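Local structure of chitinase (Chromobacterium violaceum, 4TXG) at residues Asn440-Tyr445 with Ala589-Ala594; Phe300-Gly305 with Ala358-Tyr363. The protein probably binds chitin and hydrolyses its glycosidic bonds, as a glycoside hydrolase of family 18. All blocks are in the same frame, centred on the assembly; numbering follows the deposited sequence.

Contact 1 of 2, residues Asn440-Tyr445 with Ala589-Ala594; sequences NTDWAY and AAWIDA
Trp591 reaches across to Asp442 and Tyr445, and it is the only residue of 589-594 that touches 440-445. From CB the side chain runs toward helix 441-448, with CG anti to the backbone N (chi1 175°), which sends the ring out into the gap between helices whose short axes stay 12.5 Å apart. On the pyrrole side NE1 gives its hydrogen to Asp442 OD1 at 3.0 Å, a moderately bent bond (150°) taken up by the anti lone pair of that oxygen. This bond satisfies the N-H of a buried indole; the other carboxylate oxygen, OD2, accepts from Leu730 N, so both oxygens are held. Further along the six-membered ring, CZ2 lies 3.7 Å from Tyr445 CD2. At the far corner CH2 meets Tyr445 CB at 3.5 Å, while Thr441 CG2 comes no nearer to it than 4.5 Å. The indole thus turns its edge to the phenol face in a T-shaped pair, planes 82° apart. The two helices run roughly parallel on the outside of the TIM barrel, and Trp591, Thr441 and Tyr445 all rest on Met459 of the inner strand 457-462.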
ATOM      1  N   ASN A 440       3.504  -2.253  12.359  1.00  7.26           N
ATOM      2  CA  ASN A 440       2.195  -2.882  12.453  1.00  7.50           C
ATOM      3  C   ASN A 440       1.177  -2.154  11.593  1.00  6.84           C
ATOM      4  O   ASN A 440       1.359  -0.991  11.248  1.00  6.95           O
ATOM      5  CB  ASN A 440       1.729  -2.937  13.917  1.00  7.40           C
ATOM      6  CG  ASN A 440       1.691  -1.559  14.567  1.00  7.51           C
ATOM      7  OD1 ASN A 440       0.692  -0.853  14.474  1.00  6.65           O
ATOM      8  ND2 ASN A 440       2.787  -1.169  15.221  1.00  7.54           N
ATOM      9  N   THR A 441       0.117  -2.872  11.243  1.00  5.39           N
ATOM     10  CA  THR A 441      -0.927  -2.394  10.343  1.00  6.04           C
ATOM     11  C   THR A 441      -1.605  -1.132  10.867  1.00  5.60           C
ATOM     12  O   THR A 441      -1.853  -0.183  10.112  1.00  6.21           O
ATOM     13  CB  THR A 441      -1.974  -3.510  10.138  1.00  5.19           C
ATOM     14  OG1 THR A 441      -1.306  -4.663   9.604  1.00  7.65           O
ATOM     15  CG2 THR A 441      -3.084  -3.078   9.175  1.00  7.84           C
ATOM     16  N   ASP A 442      -1.876  -1.120  12.167  1.00  5.75           N
ATOM     17  CA  ASP A 442      -2.570  -0.000  12.805  1.00  6.01           C
ATOM     18  C   ASP A 442      -1.749   1.280  12.658  1.00  7.21           C
ATOM     19  O   ASP A 442      -2.311   2.346  12.368  1.00  5.84           O
ATOM     20  CB  ASP A 442      -2.840  -0.323  14.285  1.00  6.98           C
ATOM     21  CG  ASP A 442      -3.579   0.781  15.015  1.00  9.43           C
ATOM     22  OD1 ASP A 442      -4.832   0.791  15.007  1.00  8.74           O
ATOM     23  OD2 ASP A 442      -2.904   1.633  15.633  1.00  9.83           O
ATOM     24  N   TRP A 443      -0.428   1.176  12.820  1.00  5.85           N
ATOM     25  CA  TRP A 443       0.427   2.367  12.731  1.00  6.02           C
ATOM     26  C   TRP A 443       0.413   2.901  11.304  1.00  8.11           C
ATOM     27  O   TRP A 443       0.269   4.109  11.076  1.00  6.02           O
ATOM     28  CB  TRP A 443       1.877   2.071  13.172  1.00  6.19           C
ATOM     29  CG  TRP A 443       2.749   3.303  13.058  1.00  6.45           C
ATOM     30  CD1 TRP A 443       2.978   4.242  14.021  1.00  8.41           C
ATOM     31  CD2 TRP A 443       3.459   3.742  11.892  1.00  6.76           C
ATOM     32  NE1 TRP A 443       3.802   5.236  13.531  1.00  7.03           N
ATOM     33  CE2 TRP A 443       4.113   4.948  12.225  1.00  6.81           C
ATOM     34  CE3 TRP A 443       3.621   3.217  10.599  1.00  6.21           C
ATOM     35  CZ2 TRP A 443       4.907   5.649  11.315  1.00  7.82           C
ATOM     36  CZ3 TRP A 443       4.403   3.918   9.685  1.00  6.37           C
ATOM     37  CH2 TRP A 443       5.040   5.125  10.050  1.00  9.26           C
ATOM     38  N   ALA A 444       0.557   1.995  10.337  1.00  5.65           N
ATOM     39  CA  ALA A 444       0.580   2.385   8.929  1.00  8.77           C
ATOM     40  C   ALA A 444      -0.729   3.047   8.501  1.00  7.16           C
ATOM     41  O   ALA A 444      -0.723   4.033   7.768  1.00  5.64           O
ATOM     42  CB  ALA A 444       0.871   1.171   8.053  1.00  7.87           C
ATOM     43  N   TYR A 445      -1.859   2.487   8.929  1.00  5.44           N
ATOM     44  CA  TYR A 445      -3.146   3.112   8.644  1.00  5.47           C
ATOM     45  C   TYR A 445      -3.155   4.553   9.159  1.00  6.25           C
ATOM     46  O   TYR A 445      -3.546   5.496   8.455  1.00  5.83           O
ATOM     47  CB  TYR A 445      -4.288   2.316   9.284  1.00  6.48           C
ATOM     48  CG  TYR A 445      -5.564   3.113   9.419  1.00  6.47           C
ATOM     49  CD1 TYR A 445      -6.363   3.386   8.306  1.00  7.14           C
ATOM     50  CD2 TYR A 445      -5.966   3.604  10.655  1.00  7.46           C
ATOM     51  CE1 TYR A 445      -7.527   4.126   8.429  1.00  6.80           C
ATOM     52  CE2 TYR A 445      -7.136   4.340  10.781  1.00  6.02           C
ATOM     53  CZ  TYR A 445      -7.902   4.601   9.671  1.00  7.85           C
ATOM     54  OH  TYR A 445      -9.060   5.347   9.804  1.00  9.61           O
ATOM     55  N   ALA A 589     -10.773  -7.650  10.283  1.00  6.99           N
ATOM     56  CA  ALA A 589     -12.024  -7.200   9.687  1.00  8.21           C
ATOM     57  C   ALA A 589     -12.837  -6.378  10.683  1.00  9.00           C
ATOM     58  O   ALA A 589     -13.474  -5.395  10.305  1.00  8.11           O
ATOM     59  CB  ALA A 589     -12.840  -8.390   9.187  1.00  9.79           C
ATOM     60  N   ALA A 590     -12.820  -6.772  11.954  1.00  7.06           N
ATOM     61  CA  ALA A 590     -13.525  -6.001  12.972  1.00  8.95           C
ATOM     62  C   ALA A 590     -12.916  -4.609  13.083  1.00  7.11           C
ATOM     63  O   ALA A 590     -13.633  -3.611  13.205  1.00  7.50           O
ATOM     64  CB  ALA A 590     -13.485  -6.713  14.326  1.00  8.92           C
ATOM     65  N   TRP A 591     -11.588  -4.562  13.024  1.00  6.77           N
ATOM     66  CA  TRP A 591     -10.831  -3.316  13.114  1.00  6.56           C
ATOM     67  C   TRP A 591     -11.121  -2.396  11.918  1.00  6.36           C
ATOM     68  O   TRP A 591     -11.238  -1.182  12.074  1.00  6.81           O
ATOM     69  CB  TRP A 591      -9.338  -3.649  13.227  1.00  6.32           C
ATOM     70  CG  TRP A 591      -8.397  -2.470  13.214  1.00  8.34           C
ATOM     71  CD1 TRP A 591      -7.913  -1.787  14.287  1.00  9.22           C
ATOM     72  CD2 TRP A 591      -7.824  -1.860  12.052  1.00  6.31           C
ATOM     73  NE1 TRP A 591      -7.063  -0.779  13.863  1.00  7.32           N
ATOM     74  CE2 TRP A 591      -7.000  -0.803  12.495  1.00  6.12           C
ATOM     75  CE3 TRP A 591      -7.921  -2.115  10.679  1.00  6.50           C
ATOM     76  CZ2 TRP A 591      -6.287   0.005  11.612  1.00  7.71           C
ATOM     77  CZ3 TRP A 591      -7.210  -1.312   9.803  1.00  8.43           C
ATOM     78  CH2 TRP A 591      -6.407  -0.262  10.274  1.00  8.37           C
ATOM     79  N   ILE A 592     -11.241  -2.988  10.732  1.00  6.70           N
ATOM     80  CA  ILE A 592     -11.613  -2.261   9.517  1.00  6.10           C
ATOM     81  C   ILE A 592     -12.977  -1.606   9.686  1.00  6.73           C
ATOM     82  O   ILE A 592     -13.156  -0.412   9.401  1.00  8.37           O
ATOM     83  CB  ILE A 592     -11.653  -3.208   8.270  1.00  6.00           C
ATOM     84  CG1 ILE A 592     -10.241  -3.656   7.878  1.00 11.03           C
ATOM     85  CG2 ILE A 592     -12.361  -2.539   7.095  1.00  6.43           C
ATOM     86  CD1 ILE A 592      -9.387  -2.555   7.251  1.00 13.43           C
ATOM     87  N   ASP A 593     -13.951  -2.386  10.147  1.00  6.74           N
ATOM     88  CA  ASP A 593     -15.306  -1.871  10.254  1.00  9.03           C
ATOM     89  C   ASP A 593     -15.410  -0.806  11.335  1.00 11.34           C
ATOM     90  O   ASP A 593     -16.055   0.212  11.138  1.00 11.14           O
ATOM     91  CB  ASP A 593     -16.303  -2.995  10.539  1.00 10.98           C
ATOM     92  CG  ASP A 593     -17.153  -3.360   9.317  1.00 13.63           C
ATOM     93  OD1 ASP A 593     -17.237  -2.561   8.351  1.00 11.06           O
ATOM     94  OD2 ASP A 593     -17.748  -4.463   9.327  1.00 14.10           O
ATOM     95  N   ALA A 594     -14.753  -1.035  12.467  1.00  8.89           N
ATOM     96  CA  ALA A 594     -14.844  -0.104  13.588  1.00 10.67           C
ATOM     97  C   ALA A 594     -14.189   1.246  13.283  1.00 13.32           C
ATOM     98  O   ALA A 594     -14.653   2.286  13.751  1.00 14.92           O
ATOM     99  CB  ALA A 594     -14.226  -0.732  14.846  1.00 13.41           C
TER

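Contact 2 of 2, residues Phe300-Gly305 with Ala358-Tyr363; sequences FLRKYG and AQDGRY
Arg302 brings its guanidinium to the end of helix 338-360, where Asp360 and Gln359 receive it; these three residues have the most surface buried here. The arginine chain is extended from CG to NE, long enough to bridge backbones whose nearest CA atoms, those of Arg302 and Asp360, are 9.0 Å apart. The main bond of the salt bridge runs from Arg302 NE to Asp360 OD2 at 2.8 Å, almost straight (172°), in the guanidinium plane and onto the syn lone pair. A weak second bond joins Arg302 NH2 to Asp360 OD1 at 3.0 Å. The carboxylate is turned 49° from the guanidinium plane, which makes this a lopsided version of the two-point pairing. NH2 has a further acceptor in Gln359 OE1, 2.9 Å away and in the same plane as the guanidinium, its amide nearly coplanar with it. Beyond Gly361, which leaves the helix with positive phi, Arg362, its chain bent at chi2 and chi3, forms a salt bridge with Asp307. The Asp360 carboxylate is shared as well, since OD2 also takes a hydrogen bond from Tyr364 OH. Acceptors on two consecutive residues, Gln359 and Asp360, thus fix the rotation of the Arg302 guanidinium, and its positive charge would probably favour an ionised Asp360. At this surface position the chemistry ties the C-terminal ends of two barrel helices together by charge and hydrogen bonds.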
ATOM      1  N   PHE A 300      -3.467   2.113 -22.876  1.00  7.56           N
ATOM      2  CA  PHE A 300      -3.587   0.742 -22.376  1.00 10.71           C
ATOM      3  C   PHE A 300      -4.964   0.498 -21.763  1.00  9.16           C
ATOM      4  O   PHE A 300      -5.616  -0.510 -22.053  1.00  9.92           O
ATOM      5  CB  PHE A 300      -2.488   0.474 -21.346  1.00  9.83           C
ATOM      6  CG  PHE A 300      -2.378  -0.959 -20.914  1.00 11.77           C
ATOM      7  CD1 PHE A 300      -3.116  -1.441 -19.848  1.00 13.07           C
ATOM      8  CD2 PHE A 300      -1.494  -1.812 -21.560  1.00 16.92           C
ATOM      9  CE1 PHE A 300      -2.988  -2.777 -19.440  1.00 15.03           C
ATOM     10  CE2 PHE A 300      -1.352  -3.134 -21.159  1.00 18.85           C
ATOM     11  CZ  PHE A 300      -2.094  -3.610 -20.097  1.00 13.13           C
ATOM     12  N   LEU A 301      -5.407   1.421 -20.913  1.00  8.54           N
ATOM     13  CA  LEU A 301      -6.746   1.325 -20.325  1.00  9.49           C
ATOM     14  C   LEU A 301      -7.840   1.256 -21.398  1.00 12.95           C
ATOM     15  O   LEU A 301      -8.778   0.458 -21.306  1.00 12.20           O
ATOM     16  CB  LEU A 301      -7.016   2.519 -19.412  1.00 11.91           C
ATOM     17  CG  LEU A 301      -6.109   2.703 -18.200  1.00 19.92           C
ATOM     18  CD1 LEU A 301      -6.694   3.717 -17.230  1.00 17.10           C
ATOM     19  CD2 LEU A 301      -5.824   1.398 -17.510  1.00 21.62           C
ATOM     20  N   ARG A 302      -7.716   2.109 -22.411  1.00 11.60           N
ATOM     21  CA  ARG A 302      -8.688   2.139 -23.496  1.00 10.87           C
ATOM     22  C   ARG A 302      -8.679   0.848 -24.308  1.00 13.74           C
ATOM     23  O   ARG A 302      -9.726   0.378 -24.751  1.00 14.47           O
ATOM     24  CB  ARG A 302      -8.417   3.336 -24.413  1.00 10.69           C
ATOM     25  CG  ARG A 302      -8.891   4.645 -23.827  1.00 11.09           C
ATOM     26  CD  ARG A 302      -8.343   5.841 -24.579  1.00 15.16           C
ATOM     27  NE  ARG A 302      -9.066   7.062 -24.235  1.00 15.40           N
ATOM     28  CZ  ARG A 302      -8.675   8.289 -24.570  1.00 15.84           C
ATOM     29  NH1 ARG A 302      -7.555   8.474 -25.260  1.00 14.94           N
ATOM     30  NH2 ARG A 302      -9.414   9.337 -24.222  1.00 16.21           N
ATOM     31  N   LYS A 303      -7.497   0.279 -24.500  1.00  8.48           N
ATOM     32  CA  LYS A 303      -7.344  -0.893 -25.359  1.00  9.24           C
ATOM     33  C   LYS A 303      -7.900  -2.164 -24.737  1.00 12.13           C
ATOM     34  O   LYS A 303      -8.522  -2.990 -25.425  1.00 11.42           O
ATOM     35  CB  LYS A 303      -5.868  -1.110 -25.703  1.00 11.47           C
ATOM     36  CG  LYS A 303      -5.615  -2.275 -26.647  1.00 14.23           C
ATOM     37  CD  LYS A 303      -4.152  -2.309 -27.060  1.00 15.46           C
ATOM     38  CE  LYS A 303      -3.888  -3.341 -28.145  1.00 20.10           C
ATOM     39  NZ  LYS A 303      -2.429  -3.356 -28.484  1.00 24.70           N
ATOM     40  N   TYR A 304      -7.682  -2.326 -23.435  1.00  8.54           N
ATOM     41  CA  TYR A 304      -8.008  -3.585 -22.770  1.00  9.30           C
ATOM     42  C   TYR A 304      -9.169  -3.487 -21.788  1.00 13.66           C
ATOM     43  O   TYR A 304      -9.536  -4.481 -21.151  1.00 13.09           O
ATOM     44  CB  TYR A 304      -6.765  -4.125 -22.061  1.00  9.11           C
ATOM     45  CG  TYR A 304      -5.663  -4.476 -23.038  1.00 10.67           C
ATOM     46  CD1 TYR A 304      -5.848  -5.484 -23.982  1.00  8.95           C
ATOM     47  CD2 TYR A 304      -4.453  -3.786 -23.039  1.00 12.03           C
ATOM     48  CE1 TYR A 304      -4.860  -5.811 -24.893  1.00 11.34           C
ATOM     49  CE2 TYR A 304      -3.450  -4.108 -23.945  1.00 12.74           C
ATOM     50  CZ  TYR A 304      -3.661  -5.125 -24.866  1.00 14.06           C
ATOM     51  OH  TYR A 304      -2.682  -5.457 -25.775  1.00 12.60           O
ATOM     52  N   GLY A 305      -9.759  -2.304 -21.683  1.00 11.52           N
ATOM     53  CA  GLY A 305     -10.941  -2.128 -20.855  1.00 11.57           C
ATOM     54  C   GLY A 305     -10.683  -2.163 -19.355  1.00 13.98           C
ATOM     55  O   GLY A 305     -11.579  -2.493 -18.579  1.00 13.57           O
ATOM     56  N   ALA A 358     -12.936  12.452 -19.177  1.00 12.16           N
ATOM     57  CA  ALA A 358     -13.873  13.446 -19.671  1.00 14.64           C
ATOM     58  C   ALA A 358     -14.201  13.186 -21.137  1.00 15.57           C
ATOM     59  O   ALA A 358     -15.347  13.345 -21.565  1.00 17.97           O
ATOM     60  CB  ALA A 358     -13.310  14.849 -19.484  1.00 13.91           C
ATOM     61  N   GLN A 359     -13.196  12.778 -21.904  1.00 13.25           N
ATOM     62  CA  GLN A 359     -13.406  12.467 -23.320  1.00 14.84           C
ATOM     63  C   GLN A 359     -14.221  11.191 -23.516  1.00 16.19           C
ATOM     64  O   GLN A 359     -15.035  11.114 -24.432  1.00 18.11           O
ATOM     65  CB  GLN A 359     -12.064  12.326 -24.048  1.00 19.82           C
ATOM     66  CG  GLN A 359     -11.246  13.606 -24.084  1.00 29.24           C
ATOM     67  CD  GLN A 359      -9.756  13.352 -24.246  1.00 39.72           C
ATOM     68  OE1 GLN A 359      -9.320  12.211 -24.404  1.00 44.03           O
ATOM     69  NE2 GLN A 359      -8.966  14.422 -24.200  1.00 40.09           N
ATOM     70  N   ASP A 360     -13.994  10.201 -22.657  1.00 15.47           N
ATOM     71  CA  ASP A 360     -14.575   8.866 -22.825  1.00 15.21           C
ATOM     72  C   ASP A 360     -15.919   8.696 -22.135  1.00 18.86           C
ATOM     73  O   ASP A 360     -16.618   7.705 -22.360  1.00 21.40           O
ATOM     74  CB  ASP A 360     -13.615   7.796 -22.298  1.00 14.83           C
ATOM     75  CG  ASP A 360     -12.334   7.709 -23.103  1.00 16.17           C
ATOM     76  OD1 ASP A 360     -12.269   8.334 -24.189  1.00 19.34           O
ATOM     77  OD2 ASP A 360     -11.389   7.025 -22.642  1.00 14.93           O
ATOM     78  N   GLY A 361     -16.266   9.647 -21.273  1.00 18.59           N
ATOM     79  CA  GLY A 361     -17.499   9.565 -20.512  1.00 18.47           C
ATOM     80  C   GLY A 361     -17.527   8.414 -19.528  1.00 21.16           C
ATOM     81  O   GLY A 361     -18.594   7.889 -19.212  1.00 23.94           O
ATOM     82  N   ARG A 362     -16.354   8.007 -19.045  1.00 15.77           N
ATOM     83  CA  ARG A 362     -16.271   6.991 -18.006  1.00 18.17           C
ATOM     84  C   ARG A 362     -15.033   7.278 -17.170  1.00 15.95           C
ATOM     85  O   ARG A 362     -14.074   7.849 -17.662  1.00 16.77           O
ATOM     86  CB  ARG A 362     -16.227   5.584 -18.603  1.00 23.81           C
ATOM     87  CG  ARG A 362     -14.945   5.237 -19.321  1.00 25.34           C
ATOM     88  CD  ARG A 362     -14.039   4.427 -18.420  1.00 31.80           C
ATOM     89  NE  ARG A 362     -14.090   2.994 -18.703  1.00 38.33           N
ATOM     90  CZ  ARG A 362     -13.932   2.061 -17.771  1.00 40.29           C
ATOM     91  NH1 ARG A 362     -13.982   0.770 -18.093  1.00 39.43           N
ATOM     92  NH2 ARG A 362     -13.731   2.431 -16.508  1.00 32.62           N
ATOM     93  N   TYR A 363     -15.055   6.893 -15.904  1.00 13.51           N
ATOM     94  CA  TYR A 363     -14.002   7.319 -14.988  1.00 10.77           C
ATOM     95  C   TYR A 363     -12.834   6.335 -14.922  1.00 13.32           C
ATOM     96  O   TYR A 363     -13.035   5.116 -14.993  1.00 14.86           O
ATOM     97  CB  TYR A 363     -14.606   7.524 -13.595  1.00  9.66           C
ATOM     98  CG  TYR A 363     -13.639   8.130 -12.630  1.00 12.38           C
ATOM     99  CD1 TYR A 363     -13.315   9.476 -12.711  1.00 11.95           C
ATOM    100  CD2 TYR A 363     -13.026   7.358 -11.656  1.00  9.96           C
ATOM    101  CE1 TYR A 363     -12.420  10.040 -11.838  1.00 13.74           C
ATOM    102  CE2 TYR A 363     -12.122   7.915 -10.779  1.00  8.44           C
ATOM    103  CZ  TYR A 363     -11.831   9.258 -10.872  1.00  9.50           C
ATOM    104  OH  TYR A 363     -10.936   9.840 -10.013  1.00  8.56           O
TER

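Both contacts join neighbouring parts of the outer layer of one TIM barrel, the family 18 glycosyl hydrolase domain, but at separate places: their centres lie 33 Å apart and their nearest atoms about 20 Å. Contact 2 comes first along the chain, between helices 287-304 and 338-360, which precede strands 308-312 and 365-371. Contact 1 follows, joining helix 441-448 to helix 582-594, which precede strands 457-462 and 599-603. Each of these two strand pairs is adjacent and parallel in the barrel sheet, so each contact bridges helices that lead into neighbouring strands of the barrel. One is buried and largely aromatic, the other polar and at the surface; together they show two ways the same shell is held.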